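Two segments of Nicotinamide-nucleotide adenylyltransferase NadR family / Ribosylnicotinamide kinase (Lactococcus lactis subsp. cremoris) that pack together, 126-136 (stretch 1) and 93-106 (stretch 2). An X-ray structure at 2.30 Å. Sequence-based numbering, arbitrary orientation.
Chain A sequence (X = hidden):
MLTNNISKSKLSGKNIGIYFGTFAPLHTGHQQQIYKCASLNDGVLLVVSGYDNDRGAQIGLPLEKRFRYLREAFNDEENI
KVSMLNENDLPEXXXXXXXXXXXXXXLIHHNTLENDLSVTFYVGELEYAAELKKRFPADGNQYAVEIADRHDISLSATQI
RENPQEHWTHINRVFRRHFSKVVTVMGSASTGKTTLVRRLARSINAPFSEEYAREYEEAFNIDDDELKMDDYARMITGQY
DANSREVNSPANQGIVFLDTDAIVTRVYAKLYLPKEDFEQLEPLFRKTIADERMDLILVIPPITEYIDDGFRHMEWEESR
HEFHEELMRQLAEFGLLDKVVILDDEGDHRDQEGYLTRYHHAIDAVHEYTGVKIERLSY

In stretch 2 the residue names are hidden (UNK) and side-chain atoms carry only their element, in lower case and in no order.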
# COMPACT_ATOMS: atom_id res chain seq x y z
N LEU A 126 13.71 5.81 28.36
CA LEU A 126 14.12 6.60 29.52
C LEU A 126 15.01 7.77 29.12
O LEU A 126 14.99 8.81 29.78
CB LEU A 126 14.87 5.73 30.54
CG LEU A 126 14.20 4.64 31.37
CD1 LEU A 126 13.32 5.26 32.44
CD2 LEU A 126 13.42 3.64 30.52
N GLU A 127 15.78 7.63 28.03
CA GLU A 127 16.65 8.72 27.63
C GLU A 127 15.86 9.95 27.19
O GLU A 127 16.19 11.08 27.57
CB GLU A 127 17.57 8.27 26.50
CG GLU A 127 18.50 9.36 25.99
CD GLU A 127 19.70 8.81 25.24
OE1 GLU A 127 19.59 7.72 24.63
OE2 GLU A 127 20.77 9.47 25.27
N TYR A 128 14.79 9.74 26.43
CA TYR A 128 13.99 10.87 25.99
C TYR A 128 13.37 11.60 27.17
O TYR A 128 13.40 12.83 27.24
CB TYR A 128 12.91 10.39 25.01
CG TYR A 128 13.48 10.20 23.63
CD1 TYR A 128 14.27 9.10 23.34
CD2 TYR A 128 13.25 11.13 22.61
CE1 TYR A 128 14.82 8.91 22.08
CE2 TYR A 128 13.80 10.95 21.35
CZ TYR A 128 14.58 9.83 21.09
OH TYR A 128 15.13 9.63 19.85
N ALA A 129 12.85 10.84 28.14
CA ALA A 129 12.25 11.46 29.31
C ALA A 129 13.24 12.38 30.02
O ALA A 129 12.95 13.55 30.27
CB ALA A 129 11.74 10.38 30.26
N ALA A 130 14.45 11.87 30.29
CA ALA A 130 15.41 12.67 31.05
C ALA A 130 15.84 13.91 30.28
O ALA A 130 15.99 14.99 30.87
CB ALA A 130 16.62 11.81 31.44
N GLU A 131 16.08 13.77 28.97
CA GLU A 131 16.51 14.92 28.17
C GLU A 131 15.39 15.95 28.05
O GLU A 131 15.64 17.16 28.05
CB GLU A 131 16.98 14.46 26.79
CG GLU A 131 18.21 13.55 26.82
CD GLU A 131 19.45 14.19 27.47
OE1 GLU A 131 20.39 13.44 27.84
OE2 GLU A 131 19.50 15.43 27.62
N LEU A 132 14.15 15.48 27.94
CA LEU A 132 13.03 16.40 27.86
C LEU A 132 12.83 17.17 29.18
O LEU A 132 12.62 18.39 29.17
CB LEU A 132 11.77 15.63 27.48
CG LEU A 132 10.62 16.42 26.88
CD1 LEU A 132 11.15 17.38 25.84
CD2 LEU A 132 9.70 15.42 26.22
N LYS A 133 12.90 16.46 30.32
CA LYS A 133 12.64 17.11 31.60
C LYS A 133 13.61 18.26 31.88
O LYS A 133 13.27 19.19 32.62
CB LYS A 133 12.70 16.09 32.75
CG LYS A 133 11.35 15.44 33.06
CD LYS A 133 11.50 14.04 33.65
CE LYS A 133 12.32 14.04 34.91
NZ LYS A 133 12.54 12.66 35.41
N LYS A 134 14.84 18.19 31.36
CA LYS A 134 15.79 19.28 31.54
C LYS A 134 15.50 20.51 30.67
O LYS A 134 16.10 21.56 30.91
CB LYS A 134 17.22 18.80 31.26
CG LYS A 134 17.69 17.66 32.15
CD LYS A 134 19.14 17.29 31.85
CE LYS A 134 19.32 16.96 30.37
NZ LYS A 134 20.73 16.65 30.02
N ARG A 135 14.62 20.41 29.68
CA ARG A 135 14.49 21.45 28.66
C ARG A 135 13.09 22.03 28.57
O ARG A 135 12.71 22.56 27.52
CB ARG A 135 14.94 20.92 27.30
CG ARG A 135 16.44 20.64 27.21
CD ARG A 135 16.76 19.85 25.95
NE ARG A 135 18.20 19.67 25.74
CZ ARG A 135 18.92 18.73 26.35
NH1 ARG A 135 18.36 17.90 27.21
NH2 ARG A 135 20.21 18.62 26.08
N PHE A 136 12.30 21.95 29.64
CA PHE A 136 11.01 22.63 29.65
C PHE A 136 11.22 24.14 29.55
O PHE A 136 11.94 24.71 30.38
CB PHE A 136 10.24 22.30 30.93
CG PHE A 136 9.82 20.86 31.04
CD1 PHE A 136 9.65 20.09 29.90
CD2 PHE A 136 9.56 20.30 32.27
CE1 PHE A 136 9.25 18.78 30.00
CE2 PHE A 136 9.16 18.99 32.38
CZ PHE A 136 9.00 18.23 31.24
N UNK A 93 25.33 14.39 18.61
CA UNK A 93 25.60 14.38 20.04
C UNK A 93 24.86 15.50 20.78
O UNK A 93 24.42 16.48 20.17
c UNK A 93 27.69 13.13 20.76
c UNK A 93 27.11 14.46 20.27
c UNK A 93 25.70 11.22 21.42
s UNK A 93 26.83 11.67 20.10
N UNK A 94 24.71 15.36 22.16
CA UNK A 94 24.09 16.39 23.01
C UNK A 94 23.49 17.66 22.40
O UNK A 94 22.34 17.99 22.72
c UNK A 94 25.25 16.73 23.95
c UNK A 94 26.00 15.35 24.10
c UNK A 94 25.40 14.41 23.04
N UNK A 95 24.21 18.39 21.54
CA UNK A 95 23.62 19.62 21.02
C UNK A 95 22.47 19.35 20.06
O UNK A 95 21.75 20.29 19.70
c UNK A 95 25.27 21.51 21.32
o UNK A 95 26.22 21.19 22.04
n UNK A 95 24.73 22.72 21.35
c UNK A 95 24.66 20.52 20.35
N UNK A 96 22.27 18.10 19.64
CA UNK A 96 21.05 17.82 18.94
C UNK A 96 19.85 17.80 19.86
O UNK A 96 18.73 18.03 19.40
N UNK A 97 20.07 17.56 21.16
CA UNK A 97 18.95 17.50 22.10
C UNK A 97 18.32 18.87 22.28
O UNK A 97 17.10 18.98 22.40
c UNK A 97 16.93 12.17 23.07
c UNK A 97 19.03 13.19 23.43
c UNK A 97 19.52 15.42 23.49
c UNK A 97 16.34 13.43 22.94
c UNK A 97 18.46 14.47 23.31
n UNK A 97 20.37 13.35 23.67
c UNK A 97 18.28 12.02 23.31
c UNK A 97 17.09 14.58 23.06
c UNK A 97 20.66 14.69 23.70
c UNK A 97 19.39 16.92 23.45
N UNK A 98 19.14 19.92 22.34
CA UNK A 98 18.62 21.27 22.46
C UNK A 98 17.79 21.63 21.24
O UNK A 98 16.62 21.99 21.35
c UNK A 98 20.48 22.11 23.95
o UNK A 98 19.79 21.88 24.96
o UNK A 98 21.73 22.23 23.98
c UNK A 98 19.78 22.26 22.63
N UNK A 99 18.40 21.51 20.06
CA UNK A 99 17.70 21.79 18.81
C UNK A 99 16.47 20.90 18.65
O UNK A 99 15.42 21.35 18.19
c UNK A 99 18.02 21.72 16.27
o UNK A 99 17.05 23.33 14.81
c UNK A 99 17.74 23.15 15.84
o UNK A 99 18.22 24.08 16.53
c UNK A 99 18.66 21.62 17.64
N UNK A 100 16.59 19.62 19.01
CA UNK A 100 15.44 18.72 18.92
C UNK A 100 14.28 19.26 19.75
O UNK A 100 13.15 19.38 19.26
c UNK A 100 14.74 16.31 19.33
c UNK A 100 12.02 14.39 20.77
c UNK A 100 13.89 15.94 20.43
n UNK A 100 13.30 14.73 18.64
c UNK A 100 12.83 15.79 22.57
c UNK A 100 13.80 16.36 21.76
c UNK A 100 12.99 14.96 19.95
c UNK A 100 15.84 17.31 19.36
c UNK A 100 14.35 15.54 18.27
c UNK A 100 11.96 14.81 22.07
N UNK A 101 14.55 19.61 21.01
CA UNK A 101 13.49 20.14 21.87
C UNK A 101 12.94 21.46 21.35
O UNK A 101 11.73 21.71 21.45
c UNK A 101 14.01 20.31 23.30
N UNK A 102 13.81 22.32 20.79
CA UNK A 102 13.34 23.57 20.21
C UNK A 102 12.25 23.30 19.18
O UNK A 102 11.16 23.87 19.26
c UNK A 102 14.49 24.33 19.55
n UNK A 102 16.62 25.26 20.15
o UNK A 102 14.99 25.24 21.69
c UNK A 102 15.39 24.98 20.55
N UNK A 103 12.53 22.40 18.24
CA UNK A 103 11.53 22.05 17.24
C UNK A 103 10.28 21.49 17.90
O UNK A 103 9.16 21.82 17.50
n UNK A 103 16.99 20.37 12.69
n UNK A 103 15.15 20.79 14.00
c UNK A 103 15.80 20.01 13.15
c UNK A 103 12.12 21.03 16.27
c UNK A 103 13.41 21.47 15.61
c UNK A 103 13.84 20.46 14.56
n UNK A 103 15.26 18.85 12.78
N UNK A 104 10.46 20.68 18.93
CA UNK A 104 9.31 20.07 19.58
C UNK A 104 8.40 21.12 20.21
O UNK A 104 7.19 21.11 20.00
c UNK A 104 7.64 17.81 20.50
c UNK A 104 9.16 17.57 22.50
c UNK A 104 9.78 19.06 20.63
c UNK A 104 8.63 18.52 21.45
N UNK A 105 8.98 22.04 20.98
CA UNK A 105 8.15 23.04 21.63
C UNK A 105 7.60 24.04 20.64
O UNK A 105 6.51 24.59 20.84
c UNK A 105 9.47 21.16 26.12
c UNK A 105 10.54 21.42 25.27
c UNK A 105 10.37 22.25 24.18
c UNK A 105 8.08 22.57 24.79
c UNK A 105 8.24 21.73 25.88
c UNK A 105 8.94 23.72 22.75
c UNK A 105 9.14 22.84 23.94
N UNK A 106 8.32 24.30 19.55
CA UNK A 106 7.74 25.10 18.49
C UNK A 106 6.49 24.44 17.93
O UNK A 106 5.47 25.11 17.71
c UNK A 106 8.32 26.24 16.28
c UNK A 106 8.79 25.35 17.41
o UNK A 106 9.42 28.05 15.23
o UNK A 106 10.47 26.12 15.31
c UNK A 106 9.48 26.84 15.54

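Position 93 has three carbons and a sulfur in an unbranched side chain, with the sulfur before the last carbon. It touches nothing on stretch 1. It is M93, and it is poorly ordered.

Position 94 has three carbons that close a ring onto the backbone N. This is P94. Its O accepts a hydrogen bond from the backbone N of position 97.

Position 95 has two carbons, the second carrying one oxygen and one nitrogen. Its CB points away from stretch 1. One oxygen and one nitrogen on the second carbon make an amide, not an acid: N95.

Position 96 has no side-chain atoms, so it is G96.

Position 97 has one carbon, then fused five- and six-membered rings with eight carbons and one nitrogen. Only tryptophan fits: W97. E131 CG lies over one face of its five-membered ring, 3.6 Å from the centroid, a CH-pi contact. The edge of W97 points to the face of Y128, with W97 CH2 3.8 Å from Y128 CE2.

Position 98 has two carbons, the second carrying two oxygens. One oxygen meets R135 NE. This is D98. D98 OD1 is 2.8 Å from R135 NE, a hydrogen-bonded salt bridge with R135 NE as donor.

Position 99 has three carbons, the third carrying two oxygens: E99. Its CA-to-CB bond points away from stretch 1, and it makes no contact there. It forms a salt bridge with position 103.

Position 100 again has one carbon and fused rings with eight carbons and one nitrogen: W100. The edge of Y128 points to its face in an offset arrangement. W100 CZ3 is 4.0 Å from L132 CD1.

Position 101 has a single carbon, CB, and this CB is 3.8 Å from R135 CD. It is A101.

Position 102 has two carbons, one oxygen and one nitrogen: N102. It makes no contact across.

Position 103 has three carbons, a nitrogen, then a carbon with two more nitrogens. It is R103, the partner of E99.

Position 104 has four carbons, forked at the second: L104. Its CD2 is 3.9 Å from L132 CD1.

Position 105 has one carbon and a six-carbon ring: F105. Its CZ is 3.9 Å from F136 CD1.

Position 106 has three carbons, the third carrying two oxygens: E106. It is out of reach.

The helix axes cross at 77°. The two stretches together bury 604 Å², both sides summed. Y128 and L132 pack on the aromatic and aliphatic side chains of stretch 2. R135 ties the polar part together: its NE binds D98, while R135 NH1 binds E131 OE2 at 2.8 Å. E131 thus both steadies R135 and covers W97.

Stretch 2 (93-106) MPNGWDEWANRLFE
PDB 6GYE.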